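Local coordinates for putative sugar binding protein (Geobacillus stearothermophilus, PDB 6GUQ) that probably serves as an extracytoplasmic sugar-binding protein of the bacterial solute-binding family, holding a single hexose, here beta-D-glucopyranose, in the cleft between two alpha/beta lobes, at residues 36-41 and 69-74; 94-99 and 118-123; 220-225 and 247-252; 264-269 and 298-303. All coordinates share one frame; numbering follows the deposited sequence.

Interaction 1: 36-41 and 69-74; sequences VPEELD and RQANID. With BGC (beta-D-glucopyranose), chain B.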
loop_
_atom_site.group_PDB
_atom_site.type_symbol
_atom_site.label_atom_id
_atom_site.label_comp_id
_atom_site.label_asym_id
_atom_site.label_seq_id
_atom_site.Cartn_x
_atom_site.Cartn_y
_atom_site.Cartn_z
ATOM N N VAL A 36 2.776 -6.488 12.487
ATOM C CA VAL A 36 3.882 -6.813 11.592
ATOM C C VAL A 36 3.754 -5.948 10.335
ATOM O O VAL A 36 2.811 -6.142 9.558
ATOM C CB VAL A 36 3.872 -8.302 11.226
ATOM C CG1 VAL A 36 4.998 -8.614 10.257
ATOM C CG2 VAL A 36 3.942 -9.154 12.480
ATOM N N PRO A 37 4.682 -5.018 10.086
ATOM C CA PRO A 37 4.675 -4.258 8.822
ATOM C C PRO A 37 5.356 -5.014 7.687
ATOM O O PRO A 37 6.045 -6.011 7.895
ATOM C CB PRO A 37 5.474 -3.005 9.168
ATOM C CG PRO A 37 6.483 -3.520 10.139
ATOM C CD PRO A 37 5.715 -4.521 11.009
ATOM N N GLU A 38 5.177 -4.492 6.462
ATOM C CA GLU A 38 5.883 -5.058 5.304
ATOM C C GLU A 38 7.395 -4.861 5.411
ATOM O O GLU A 38 8.171 -5.689 4.909
ATOM C CB GLU A 38 5.361 -4.440 3.995
ATOM C CG GLU A 38 5.899 -5.101 2.704
ATOM C CD GLU A 38 5.032 -4.847 1.453
ATOM O OE1 GLU A 38 4.090 -4.033 1.518
ATOM O OE2 GLU A 38 5.315 -5.448 0.386
ATOM N N GLU A 39 7.820 -3.788 6.081
ATOM C CA GLU A 39 9.225 -3.435 6.247
ATOM C C GLU A 39 9.298 -2.438 7.394
ATOM O O GLU A 39 8.524 -1.478 7.429
ATOM C CB GLU A 39 9.807 -2.847 4.944
ATOM C CG GLU A 39 11.206 -2.244 5.041
ATOM C CD GLU A 39 11.838 -2.008 3.670
ATOM O OE1 GLU A 39 11.980 -2.973 2.879
ATOM O OE2 GLU A 39 12.176 -0.846 3.372
ATOM N N LEU A 40 10.230 -2.667 8.320
ATOM C CA LEU A 40 10.183 -2.002 9.619
ATOM C C LEU A 40 10.181 -0.478 9.475
ATOM O O LEU A 40 9.224 0.192 9.886
ATOM C CB LEU A 40 11.357 -2.480 10.480
ATOM C CG LEU A 40 11.250 -2.378 12.011
ATOM C CD1 LEU A 40 12.576 -2.773 12.639
ATOM C CD2 LEU A 40 10.841 -0.989 12.497
ATOM N N ASP A 41 11.244 0.093 8.890
ATOM C CA ASP A 41 11.436 1.541 8.895
ATOM C C ASP A 41 10.875 2.234 7.646
ATOM O O ASP A 41 11.153 3.423 7.429
ATOM C CB ASP A 41 12.921 1.883 9.079
ATOM C CG ASP A 41 13.144 3.345 9.517
ATOM O OD1 ASP A 41 12.426 3.830 10.424
ATOM O OD2 ASP A 41 14.042 4.011 8.954
ATOM N N ARG A 69 13.585 -5.923 8.634
ATOM C CA ARG A 69 14.385 -4.758 8.241
ATOM C C ARG A 69 14.171 -4.438 6.770
ATOM O O ARG A 69 13.958 -3.276 6.393
ATOM C CB ARG A 69 15.878 -5.000 8.506
ATOM C CG ARG A 69 16.254 -5.354 9.943
ATOM C CD ARG A 69 17.415 -4.491 10.468
ATOM N NE ARG A 69 17.482 -4.496 11.935
ATOM C CZ ARG A 69 18.196 -5.354 12.668
ATOM N NH1 ARG A 69 18.926 -6.298 12.082
ATOM N NH2 ARG A 69 18.180 -5.267 13.997
ATOM N N GLN A 70 14.188 -5.470 5.931
ATOM C CA GLN A 70 14.059 -5.329 4.491
ATOM C C GLN A 70 12.973 -6.267 3.999
ATOM O O GLN A 70 12.986 -7.461 4.329
ATOM C CB GLN A 70 15.379 -5.626 3.784
ATOM C CG GLN A 70 15.325 -5.439 2.294
ATOM C CD GLN A 70 16.368 -6.271 1.592
ATOM O OE1 GLN A 70 16.626 -6.080 0.405
ATOM N NE2 GLN A 70 16.968 -7.217 2.318
ATOM N N ALA A 71 12.048 -5.722 3.205
ATOM C CA ALA A 71 10.855 -6.464 2.821
ATOM C C ALA A 71 11.253 -7.755 2.126
ATOM O O ALA A 71 11.966 -7.746 1.114
ATOM C CB ALA A 71 9.949 -5.619 1.929
ATOM N N ASN A 72 10.803 -8.865 2.699
ATOM C CA ASN A 72 11.243 -10.186 2.285
ATOM C C ASN A 72 10.186 -11.165 2.762
ATOM O O ASN A 72 9.872 -11.206 3.957
ATOM C CB ASN A 72 12.619 -10.524 2.869
ATOM C CG ASN A 72 12.945 -11.992 2.758
ATOM O OD1 ASN A 72 13.048 -12.696 3.763
ATOM N ND2 ASN A 72 13.096 -12.473 1.522
ATOM N N ILE A 73 9.640 -11.941 1.826
ATOM C CA ILE A 73 8.471 -12.759 2.128
ATOM C C ILE A 73 8.818 -13.892 3.086
ATOM O O ILE A 73 7.997 -14.275 3.928
ATOM C CB ILE A 73 7.855 -13.283 0.820
ATOM C CG1 ILE A 73 6.808 -14.350 1.125
ATOM C CG2 ILE A 73 8.962 -13.801 -0.127
ATOM C CD1 ILE A 73 5.937 -14.669 -0.044
ATOM N N ASP A 74 10.035 -14.429 2.999
ATOM C CA ASP A 74 10.395 -15.561 3.845
ATOM C C ASP A 74 10.647 -15.114 5.278
ATOM O O ASP A 74 10.285 -15.821 6.228
ATOM C CB ASP A 74 11.620 -16.274 3.271
ATOM C CG ASP A 74 11.411 -16.732 1.827
ATOM O OD1 ASP A 74 10.278 -17.152 1.487
ATOM O OD2 ASP A 74 12.377 -16.646 1.028
HETATM C C2 BGC B . 1.200 0.198 0.667
HETATM C C3 BGC B . 2.010 -0.637 1.597
HETATM C C4 BGC B . 3.422 -0.693 1.104
HETATM C C5 BGC B . 4.034 0.687 1.024
HETATM C C6 BGC B . 5.400 0.539 0.422
HETATM C C1 BGC B . 1.790 1.583 0.461
HETATM O O1 BGC B . 1.174 2.165 -0.602
HETATM O O2 BGC B . -0.158 0.386 1.114
HETATM O O3 BGC B . 1.543 -2.000 1.510
HETATM O O4 BGC B . 4.265 -1.464 1.958
HETATM O O5 BGC B . 3.246 1.552 0.149
HETATM O O6 BGC B . 6.062 1.762 0.535
#
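Ala71 offers its backbone N-H to the carboxylate of Glu39: Ala71 N lies 2.8 Å from Glu39 OE1, and the N-H...O angle of 156° marks a fairly straight hydrogen bond. OE1 accepts on its anti lone pair, the one facing away from OE2. With CG opposite the backbone N (chi1 171°) and an extended chain beyond, Glu39 reaches alongside the other segment, and its CG passes 3.2 Å from Arg69 O. The Ala71 methyl sits against Glu38, its CB 3.5 Å from Glu38 O, an oxygen that also receives a CA-H...O contact from Ala71. Glu38 turns its carboxylate to the sugar, where OE1 accepts from BGC O4 at 2.6 Å. Further out, Tyr65 OH bonds Leu40 O, and Leu40 is also tied to Pro68 through the backbone. The contact lies near the surface of its lobe: 36-41 carries strand 32-36 toward helix 43-59, whose Trp45 packs on Glu38, while Asn72 caps the start of helix 73-84.

Interaction 2: 94-99 and 118-123; sequences QGLTEA and IDTDAP. With BGC (beta-D-glucopyranose), chain B.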
loop_
_atom_site.group_PDB
_atom_site.type_symbol
_atom_site.label_atom_id
_atom_site.label_comp_id
_atom_site.label_asym_id
_atom_site.label_seq_id
_atom_site.Cartn_x
_atom_site.Cartn_y
_atom_site.Cartn_z
ATOM N N GLN A 94 -0.410 -7.826 7.282
ATOM C CA GLN A 94 -0.814 -7.917 5.885
ATOM C C GLN A 94 -1.061 -9.366 5.493
ATOM O O GLN A 94 -0.407 -10.287 5.988
ATOM C CB GLN A 94 0.275 -7.372 4.947
ATOM C CG GLN A 94 0.369 -5.879 4.756
ATOM C CD GLN A 94 1.702 -5.494 4.063
ATOM O OE1 GLN A 94 2.781 -5.893 4.517
ATOM N NE2 GLN A 94 1.622 -4.751 2.961
ATOM N N GLY A 95 -1.976 -9.557 4.547
ATOM C CA GLY A 95 -2.171 -10.860 3.942
ATOM C C GLY A 95 -1.543 -10.870 2.570
ATOM O O GLY A 95 -2.234 -10.904 1.546
ATOM N N LEU A 96 -0.210 -10.878 2.569
ATOM C CA LEU A 96 0.572 -10.382 1.439
ATOM C C LEU A 96 0.372 -11.220 0.182
ATOM O O LEU A 96 0.131 -10.675 -0.899
ATOM C CB LEU A 96 2.040 -10.331 1.827
ATOM C CG LEU A 96 2.809 -9.189 1.186
ATOM C CD1 LEU A 96 1.905 -7.981 0.939
ATOM C CD2 LEU A 96 3.951 -8.831 2.105
ATOM N N THR A 97 0.497 -12.540 0.289
ATOM C CA THR A 97 0.300 -13.419 -0.856
ATOM C C THR A 97 -0.615 -14.573 -0.478
ATOM O O THR A 97 -0.503 -15.139 0.616
ATOM C CB THR A 97 1.623 -13.985 -1.390
ATOM O OG1 THR A 97 1.938 -15.182 -0.676
ATOM C CG2 THR A 97 2.770 -12.986 -1.220
ATOM N N GLU A 98 -1.504 -14.931 -1.410
ATOM C CA GLU A 98 -2.509 -15.956 -1.155
ATOM C C GLU A 98 -1.879 -17.329 -0.940
ATOM O O GLU A 98 -2.371 -18.113 -0.124
ATOM C CB GLU A 98 -3.521 -15.990 -2.313
ATOM C CG GLU A 98 -4.553 -17.130 -2.250
ATOM C CD GLU A 98 -5.762 -16.930 -3.181
ATOM O OE1 GLU A 98 -6.673 -17.789 -3.175
ATOM O OE2 GLU A 98 -5.810 -15.921 -3.914
ATOM N N ALA A 99 -0.792 -17.634 -1.637
ATOM C CA ALA A 99 -0.225 -18.974 -1.558
ATOM C C ALA A 99 0.543 -19.215 -0.262
ATOM O O ALA A 99 0.573 -20.353 0.228
ATOM C CB ALA A 99 0.690 -19.220 -2.760
ATOM N N ILE A 118 -4.419 -6.150 7.829
ATOM C CA ILE A 118 -4.284 -4.702 7.719
ATOM C C ILE A 118 -3.623 -4.385 6.383
ATOM O O ILE A 118 -2.710 -5.098 5.950
ATOM C CB ILE A 118 -3.483 -4.116 8.908
ATOM C CG1 ILE A 118 -3.569 -2.594 8.932
ATOM C CG2 ILE A 118 -2.013 -4.522 8.876
ATOM C CD1 ILE A 118 -3.065 -1.996 10.251
ATOM N N ASP A 119 -4.139 -3.349 5.697
ATOM C CA ASP A 119 -3.512 -2.745 4.510
ATOM C C ASP A 119 -3.643 -3.625 3.264
ATOM O O ASP A 119 -3.944 -3.131 2.167
ATOM C CB ASP A 119 -2.043 -2.413 4.825
ATOM C CG ASP A 119 -1.242 -1.972 3.602
ATOM O OD1 ASP A 119 -0.714 -2.855 2.889
ATOM O OD2 ASP A 119 -1.125 -0.746 3.369
ATOM N N THR A 120 -3.436 -4.929 3.424
ATOM C CA THR A 120 -3.575 -5.904 2.348
ATOM C C THR A 120 -4.336 -7.103 2.895
ATOM O O THR A 120 -3.892 -7.719 3.870
ATOM C CB THR A 120 -2.199 -6.338 1.819
ATOM O OG1 THR A 120 -1.420 -5.177 1.497
ATOM C CG2 THR A 120 -2.342 -7.220 0.592
ATOM N N ASP A 121 -5.473 -7.432 2.276
ATOM C CA ASP A 121 -6.347 -8.482 2.786
ATOM C C ASP A 121 -5.996 -9.834 2.164
ATOM O O ASP A 121 -5.384 -9.917 1.087
ATOM C CB ASP A 121 -7.824 -8.146 2.515
ATOM C CG ASP A 121 -8.815 -9.015 3.349
ATOM O OD1 ASP A 121 -8.394 -9.621 4.372
ATOM O OD2 ASP A 121 -10.021 -9.084 2.981
ATOM N N ALA A 122 -6.379 -10.905 2.890
ATOM C CA ALA A 122 -6.409 -12.292 2.407
ATOM C C ALA A 122 -7.832 -12.809 2.614
ATOM O O ALA A 122 -8.098 -13.594 3.544
ATOM C CB ALA A 122 -5.384 -13.169 3.128
ATOM N N PRO A 123 -8.774 -12.408 1.753
ATOM C CA PRO A 123 -10.201 -12.638 2.056
ATOM C C PRO A 123 -10.611 -14.105 2.072
ATOM O O PRO A 123 -11.743 -14.410 2.476
ATOM C CB PRO A 123 -10.924 -11.867 0.943
ATOM C CG PRO A 123 -9.919 -11.819 -0.208
ATOM C CD PRO A 123 -8.551 -11.804 0.422
HETATM C C2 BGC B . 1.200 0.198 0.667
HETATM C C3 BGC B . 2.010 -0.637 1.597
HETATM C C4 BGC B . 3.422 -0.693 1.104
HETATM C C5 BGC B . 4.034 0.687 1.024
HETATM C C6 BGC B . 5.400 0.539 0.422
HETATM C C1 BGC B . 1.790 1.583 0.461
HETATM O O1 BGC B . 1.174 2.165 -0.602
HETATM O O2 BGC B . -0.158 0.386 1.114
HETATM O O3 BGC B . 1.543 -2.000 1.510
HETATM O O4 BGC B . 4.265 -1.464 1.958
HETATM O O5 BGC B . 3.246 1.552 0.149
HETATM O O6 BGC B . 6.062 1.762 0.535
#
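Gln94 runs along the 118-123 loop, its CB, CG, CD and NE2 each meeting an atom there. Its CB rests 4.1 Å from Thr120 CB. CG then sits 3.4 Å from Ile118 O, and CD passes near Asp119 OD1. At the tip, Gln94 NE2 donates to Asp119 OD1 at 3.0 Å, the bond bent to 141° and arriving from above the carboxylate plane. NE2 also bonds Glu38 OE1, so one amide nitrogen joins two acidic residues that both hold the sugar. Both segments begin where adjacent parallel strands, 90-93 and 115-118, end at their C-terminal edge, the usual place for ligand-binding loops in an alpha/beta lobe of this periplasmic binding protein family. There Asp119 takes BGC O3 on OD1 and BGC O2 on OD2, the latter at 2.7 Å. Thr120 OG1 donates to Asp119 OD1 from the face opposite Gln94 NE2, so protein donors on both faces probably hold the carboxylate against rotation. Farther along, Gly95 N bonds Thr120 O at 2.7 Å and 164°. Lacking a side chain, Gly95 lets its CA come within 4.0 Å of Ala122 CB.

Interaction 3: 220-225 and 247-252; sequences TSALDA and DTLPET. With BGC (beta-D-glucopyranose), chain B.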
loop_
_atom_site.group_PDB
_atom_site.type_symbol
_atom_site.label_atom_id
_atom_site.label_comp_id
_atom_site.label_asym_id
_atom_site.label_seq_id
_atom_site.Cartn_x
_atom_site.Cartn_y
_atom_site.Cartn_z
ATOM N N THR A 220 2.316 2.482 -7.747
ATOM C CA THR A 220 1.283 1.811 -6.962
ATOM C C THR A 220 1.623 1.635 -5.483
ATOM O O THR A 220 0.789 1.098 -4.739
ATOM C CB THR A 220 0.922 0.448 -7.586
ATOM O OG1 THR A 220 1.944 -0.522 -7.329
ATOM C CG2 THR A 220 0.704 0.572 -9.075
ATOM N N SER A 221 2.786 2.097 -5.019
ATOM C CA SER A 221 3.116 2.058 -3.597
ATOM C C SER A 221 3.743 3.387 -3.171
ATOM O O SER A 221 4.024 4.263 -3.994
ATOM C CB SER A 221 4.033 0.867 -3.276
ATOM O OG SER A 221 5.306 0.997 -3.897
ATOM N N ALA A 222 3.998 3.527 -1.865
ATOM C CA ALA A 222 4.194 4.855 -1.276
ATOM C C ALA A 222 5.426 5.597 -1.808
ATOM O O ALA A 222 5.438 6.836 -1.824
ATOM C CB ALA A 222 4.272 4.737 0.247
ATOM N N LEU A 223 6.474 4.886 -2.218
ATOM C CA LEU A 223 7.719 5.533 -2.617
ATOM C C LEU A 223 7.951 5.546 -4.131
ATOM O O LEU A 223 9.041 5.937 -4.582
ATOM C CB LEU A 223 8.896 4.843 -1.929
ATOM C CG LEU A 223 8.912 4.857 -0.400
ATOM C CD1 LEU A 223 9.935 3.853 0.159
ATOM C CD2 LEU A 223 9.200 6.266 0.090
ATOM N N ASP A 224 6.962 5.142 -4.928
ATOM C CA ASP A 224 7.210 4.916 -6.350
ATOM C C ASP A 224 7.243 6.220 -7.135
ATOM O O ASP A 224 8.150 6.438 -7.947
ATOM C CB ASP A 224 6.155 3.973 -6.924
ATOM C CG ASP A 224 6.350 2.540 -6.454
ATOM O OD1 ASP A 224 7.504 2.154 -6.123
ATOM O OD2 ASP A 224 5.341 1.806 -6.397
ATOM N N ALA A 225 6.261 7.101 -6.910
ATOM C CA ALA A 225 6.230 8.366 -7.634
ATOM C C ALA A 225 7.403 9.264 -7.259
ATOM O O ALA A 225 7.790 10.123 -8.057
ATOM C CB ALA A 225 4.907 9.094 -7.388
ATOM N N ASP A 247 -0.277 7.541 -1.968
ATOM C CA ASP A 247 -0.021 8.029 -0.616
ATOM C C ASP A 247 0.462 9.476 -0.576
ATOM O O ASP A 247 0.623 10.122 -1.620
ATOM C CB ASP A 247 0.961 7.095 0.091
ATOM C CG ASP A 247 0.413 5.673 0.198
ATOM O OD1 ASP A 247 -0.690 5.505 0.805
ATOM O OD2 ASP A 247 1.062 4.737 -0.339
ATOM N N THR A 248 0.686 9.989 0.639
ATOM C CA THR A 248 0.886 11.411 0.880
ATOM C C THR A 248 2.107 11.676 1.757
ATOM O O THR A 248 2.119 12.635 2.534
ATOM C CB THR A 248 -0.360 12.021 1.514
ATOM O OG1 THR A 248 -0.704 11.267 2.685
ATOM C CG2 THR A 248 -1.555 12.014 0.528
ATOM N N LEU A 249 3.141 10.834 1.660
ATOM C CA LEU A 249 4.419 11.082 2.319
ATOM C C LEU A 249 4.902 12.492 1.995
ATOM O O LEU A 249 4.579 13.016 0.922
ATOM C CB LEU A 249 5.461 10.058 1.873
ATOM C CG LEU A 249 5.217 8.601 2.241
ATOM C CD1 LEU A 249 6.382 7.728 1.794
ATOM C CD2 LEU A 249 5.006 8.508 3.739
ATOM N N PRO A 250 5.689 13.123 2.879
ATOM C CA PRO A 250 6.059 14.543 2.667
ATOM C C PRO A 250 6.603 14.872 1.283
ATOM O O PRO A 250 6.183 15.867 0.665
ATOM C CB PRO A 250 7.114 14.780 3.758
ATOM C CG PRO A 250 6.728 13.843 4.848
ATOM C CD PRO A 250 6.192 12.604 4.165
ATOM N N GLU A 251 7.530 14.059 0.773
ATOM C CA GLU A 251 8.162 14.402 -0.494
ATOM C C GLU A 251 7.198 14.292 -1.665
ATOM O O GLU A 251 7.406 14.949 -2.691
ATOM C CB GLU A 251 9.375 13.519 -0.726
ATOM C CG GLU A 251 10.568 14.366 -1.062
ATOM C CD GLU A 251 11.772 13.542 -1.394
ATOM O OE1 GLU A 251 12.529 13.943 -2.324
ATOM O OE2 GLU A 251 11.940 12.488 -0.722
ATOM N N THR A 252 6.148 13.476 -1.533
ATOM C CA THR A 252 5.115 13.450 -2.557
ATOM C C THR A 252 4.352 14.767 -2.573
ATOM O O THR A 252 3.984 15.274 -3.641
ATOM C CB THR A 252 4.164 12.274 -2.310
ATOM O OG1 THR A 252 4.853 11.039 -2.530
ATOM C CG2 THR A 252 2.966 12.338 -3.235
HETATM C C2 BGC B . 1.200 0.198 0.667
HETATM C C3 BGC B . 2.010 -0.637 1.597
HETATM C C4 BGC B . 3.422 -0.693 1.104
HETATM C C5 BGC B . 4.034 0.687 1.024
HETATM C C6 BGC B . 5.400 0.539 0.422
HETATM C C1 BGC B . 1.790 1.583 0.461
HETATM O O1 BGC B . 1.174 2.165 -0.602
HETATM O O2 BGC B . -0.158 0.386 1.114
HETATM O O3 BGC B . 1.543 -2.000 1.510
HETATM O O4 BGC B . 4.265 -1.464 1.958
HETATM O O5 BGC B . 3.246 1.552 0.149
HETATM O O6 BGC B . 6.062 1.762 0.535
HETATM O O HOH W 1 3.699 8.904 -1.242
HETATM O O HOH W 2 5.393 8.520 -4.057
#
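Asp247 and Ala222 meet beside the sugar, with Asp247 OD2 lying 3.3 Å from Ala222 CB, and no direct hydrogen bond links the two segments. Their polar contacts run through the ligand instead. BGC O1 donates to Asp247 OD2 at 2.6 Å, and Ala222 N reaches BGC O5 at 2.9 Å with an N-H...O angle of 149°. Water forms a second kind of bridge: two molecules each donate to Ala222 O, and both also bond Thr252 OG1, one accepting from it and the other donating to it. The apolar share belongs to Leu249, whose CD1 packs 3.6 Å from Leu223 CD2 and 4.0 Å from Ala222 CB. Asp247 OD1 meanwhile accepts from Gln267 NE2, a second bond that probably limits rotation of the group. Were Asp247 an alanine, BGC O1 would probably lose this acceptor and Gln267 NE2 one of its mates. Asp247 accepts from the hydroxyl at C1 while a backbone N-H serves the ring oxygen, which is consistent with this contact recognising the anomeric end of the hexose.

Interaction 4: 264-269 and 298-303; sequences TVVQEP and KVIRKK. With BGC (beta-D-glucopyranose), chain B.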
loop_
_atom_site.group_PDB
_atom_site.type_symbol
_atom_site.label_atom_id
_atom_site.label_comp_id
_atom_site.label_asym_id
_atom_site.label_seq_id
_atom_site.Cartn_x
_atom_site.Cartn_y
_atom_site.Cartn_z
ATOM N N THR A 264 -2.128 11.973 -6.660
ATOM C CA THR A 264 -1.737 10.850 -5.826
ATOM C C THR A 264 -2.958 10.294 -5.091
ATOM O O THR A 264 -3.851 11.038 -4.668
ATOM C CB THR A 264 -0.601 11.248 -4.861
ATOM O OG1 THR A 264 -0.143 10.098 -4.134
ATOM C CG2 THR A 264 -1.026 12.358 -3.903
ATOM N N VAL A 265 -2.995 8.968 -5.002
ATOM C CA VAL A 265 -4.071 8.238 -4.344
ATOM C C VAL A 265 -3.867 8.313 -2.837
ATOM O O VAL A 265 -2.882 7.790 -2.309
ATOM C CB VAL A 265 -4.107 6.780 -4.819
ATOM C CG1 VAL A 265 -5.196 6.013 -4.093
ATOM C CG2 VAL A 265 -4.295 6.725 -6.312
ATOM N N VAL A 266 -4.808 8.947 -2.143
ATOM C CA VAL A 266 -4.746 9.075 -0.688
ATOM C C VAL A 266 -5.009 7.732 -0.015
ATOM O O VAL A 266 -5.875 6.967 -0.450
ATOM C CB VAL A 266 -5.769 10.124 -0.225
ATOM C CG1 VAL A 266 -6.108 9.931 1.237
ATOM C CG2 VAL A 266 -5.262 11.524 -0.507
ATOM N N GLN A 267 -4.265 7.439 1.056
ATOM C CA GLN A 267 -4.625 6.385 2.005
ATOM C C GLN A 267 -4.623 6.957 3.411
ATOM O O GLN A 267 -4.202 8.093 3.651
ATOM C CB GLN A 267 -3.680 5.185 1.960
ATOM C CG GLN A 267 -3.643 4.465 0.645
ATOM C CD GLN A 267 -3.015 3.092 0.746
ATOM O OE1 GLN A 267 -3.719 2.089 0.877
ATOM N NE2 GLN A 267 -1.680 3.035 0.695
ATOM N N GLU A 268 -5.091 6.142 4.357
ATOM C CA GLU A 268 -5.210 6.534 5.758
ATOM C C GLU A 268 -4.404 5.570 6.625
ATOM O O GLU A 268 -4.976 4.738 7.344
ATOM C CB GLU A 268 -6.675 6.577 6.186
ATOM C CG GLU A 268 -7.480 7.699 5.545
ATOM C CD GLU A 268 -6.906 9.081 5.850
ATOM O OE1 GLU A 268 -6.964 9.979 4.965
ATOM O OE2 GLU A 268 -6.398 9.267 6.981
ATOM N N PRO A 269 -3.069 5.657 6.584
ATOM C CA PRO A 269 -2.266 4.694 7.359
ATOM C C PRO A 269 -2.402 4.862 8.864
ATOM O O PRO A 269 -2.397 3.861 9.589
ATOM C CB PRO A 269 -0.834 4.958 6.867
ATOM C CG PRO A 269 -0.863 6.352 6.350
ATOM C CD PRO A 269 -2.231 6.563 5.781
ATOM N N LYS A 298 -9.123 8.327 -2.123
ATOM C CA LYS A 298 -9.501 9.336 -3.107
ATOM C C LYS A 298 -8.226 9.822 -3.789
ATOM O O LYS A 298 -7.121 9.641 -3.270
ATOM C CB LYS A 298 -10.247 10.513 -2.458
ATOM C CG LYS A 298 -9.571 11.013 -1.176
ATOM C CD LYS A 298 -9.998 12.428 -0.794
ATOM C CE LYS A 298 -9.336 12.885 0.514
ATOM N NZ LYS A 298 -9.834 12.141 1.722
ATOM N N VAL A 299 -8.392 10.449 -4.955
ATOM C CA VAL A 299 -7.280 11.028 -5.702
ATOM C C VAL A 299 -7.236 12.523 -5.434
ATOM O O VAL A 299 -8.226 13.225 -5.656
ATOM C CB VAL A 299 -7.420 10.762 -7.206
ATOM C CG1 VAL A 299 -6.352 11.516 -7.939
ATOM C CG2 VAL A 299 -7.356 9.256 -7.498
ATOM N N ILE A 300 -6.094 13.019 -4.972
ATOM C CA ILE A 300 -5.943 14.447 -4.733
ATOM C C ILE A 300 -4.899 15.006 -5.687
ATOM O O ILE A 300 -4.014 14.293 -6.172
ATOM C CB ILE A 300 -5.556 14.777 -3.278
ATOM C CG1 ILE A 300 -4.197 14.163 -2.947
ATOM C CG2 ILE A 300 -6.657 14.335 -2.317
ATOM C CD1 ILE A 300 -3.320 15.064 -2.122
ATOM N N ARG A 301 -5.017 16.303 -5.949
ATOM C CA ARG A 301 -4.121 17.052 -6.812
ATOM C C ARG A 301 -3.663 18.300 -6.069
ATOM O O ARG A 301 -4.074 18.554 -4.932
ATOM C CB ARG A 301 -4.806 17.408 -8.134
ATOM C CG ARG A 301 -5.364 16.201 -8.874
ATOM C CD ARG A 301 -6.458 16.619 -9.820
ATOM N NE ARG A 301 -6.788 15.576 -10.791
ATOM C CZ ARG A 301 -7.760 14.681 -10.613
ATOM N NH1 ARG A 301 -8.477 14.706 -9.490
ATOM N NH2 ARG A 301 -8.009 13.761 -11.544
ATOM N N LYS A 302 -2.799 19.082 -6.720
ATOM C CA LYS A 302 -2.258 20.294 -6.109
ATOM C C LYS A 302 -3.349 21.222 -5.592
ATOM O O LYS A 302 -3.119 21.983 -4.645
ATOM C CB LYS A 302 -1.394 21.023 -7.137
ATOM C CG LYS A 302 -0.827 22.365 -6.708
ATOM C CD LYS A 302 -0.061 22.988 -7.868
ATOM C CE LYS A 302 0.234 24.456 -7.621
ATOM N NZ LYS A 302 1.004 24.694 -6.382
ATOM N N LYS A 303 -4.541 21.176 -6.197
ATOM C CA LYS A 303 -5.623 22.067 -5.788
ATOM C C LYS A 303 -6.253 21.662 -4.459
ATOM O O LYS A 303 -6.900 22.497 -3.821
ATOM C CB LYS A 303 -6.695 22.135 -6.882
ATOM C CG LYS A 303 -7.665 20.958 -6.925
ATOM C CD LYS A 303 -8.531 21.013 -8.186
ATOM C CE LYS A 303 -9.230 19.683 -8.471
ATOM N NZ LYS A 303 -10.303 19.397 -7.480
HETATM C C2 BGC B . 1.200 0.198 0.667
HETATM C C3 BGC B . 2.010 -0.637 1.597
HETATM C C4 BGC B . 3.422 -0.693 1.104
HETATM C C5 BGC B . 4.034 0.687 1.024
HETATM C C6 BGC B . 5.400 0.539 0.422
HETATM C C1 BGC B . 1.790 1.583 0.461
HETATM O O1 BGC B . 1.174 2.165 -0.602
HETATM O O2 BGC B . -0.158 0.386 1.114
HETATM O O3 BGC B . 1.543 -2.000 1.510
HETATM O O4 BGC B . 4.265 -1.464 1.958
HETATM O O5 BGC B . 3.246 1.552 0.149
HETATM O O6 BGC B . 6.062 1.762 0.535
HETATM O O HOH W 3 -8.937 9.683 2.435
#
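Thr264 and Ile300 form an antiparallel hydrogen-bonded pair, with Thr264 N to Ile300 O and Ile300 N to Thr264 O both 3.0 Å, the second at 172°. Val266 N adds a 2.7 Å bond to Lys298 O. These backbone bonds hold a tightly packed patch on one face of the sheet. Ile300 CG1 sits between its own N and carbonyl carbon (chi1 63°), which brings it 3.8 Å from Thr264 CG2, and the Ile300 and Val266 side chains cross at about a right angle, CG2 to CG2 3.6 Å. Thr264 spends its OG1 on Asp247 O. On the other face, Val265 CG2 and Val299 CG2 meet more lightly at 4.1 Å. The solvent side is looser: Glu268 OE1 and Lys298 NZ stay 4.8 Å apart and share a water that donates to the first and accepts from the second. Gln267, next along the chain from Val266, reaches the ligand with its NE2, which donates to BGC O2 at 3.1 Å and almost straight (174°), while its OE1 accepts from Thr133 OG1. A leucine in its place would probably leave BGC O2 without this donor and deprive Thr133 OG1 of this acceptor. In the sheet, strand 263-266 lies between 242-246 and 292-300, and helix 135-149 covers the face of Val265 and Val299.

From the N terminus, the four contacts follow in series, each closing its loop before the next opens, so none nests or crosses. Interaction 1 spans helix 43-59 and strand 62-65. Interaction 2 spans helix 98-109 and meets interaction 1 where Glu38 and Gln94 touch, tying both into one lobe. Interaction 3 closes round helix 224-234 and strand 242-246, and interaction 4 round helix 269-284. These two adjoin, with centres about 10 Å apart and a backbone bond between Asp247 N and Val265 O. Interactions 1 and 4 have centres about 24 Å apart, yet all four touch the bound glucose, which spans the cleft between the lobes.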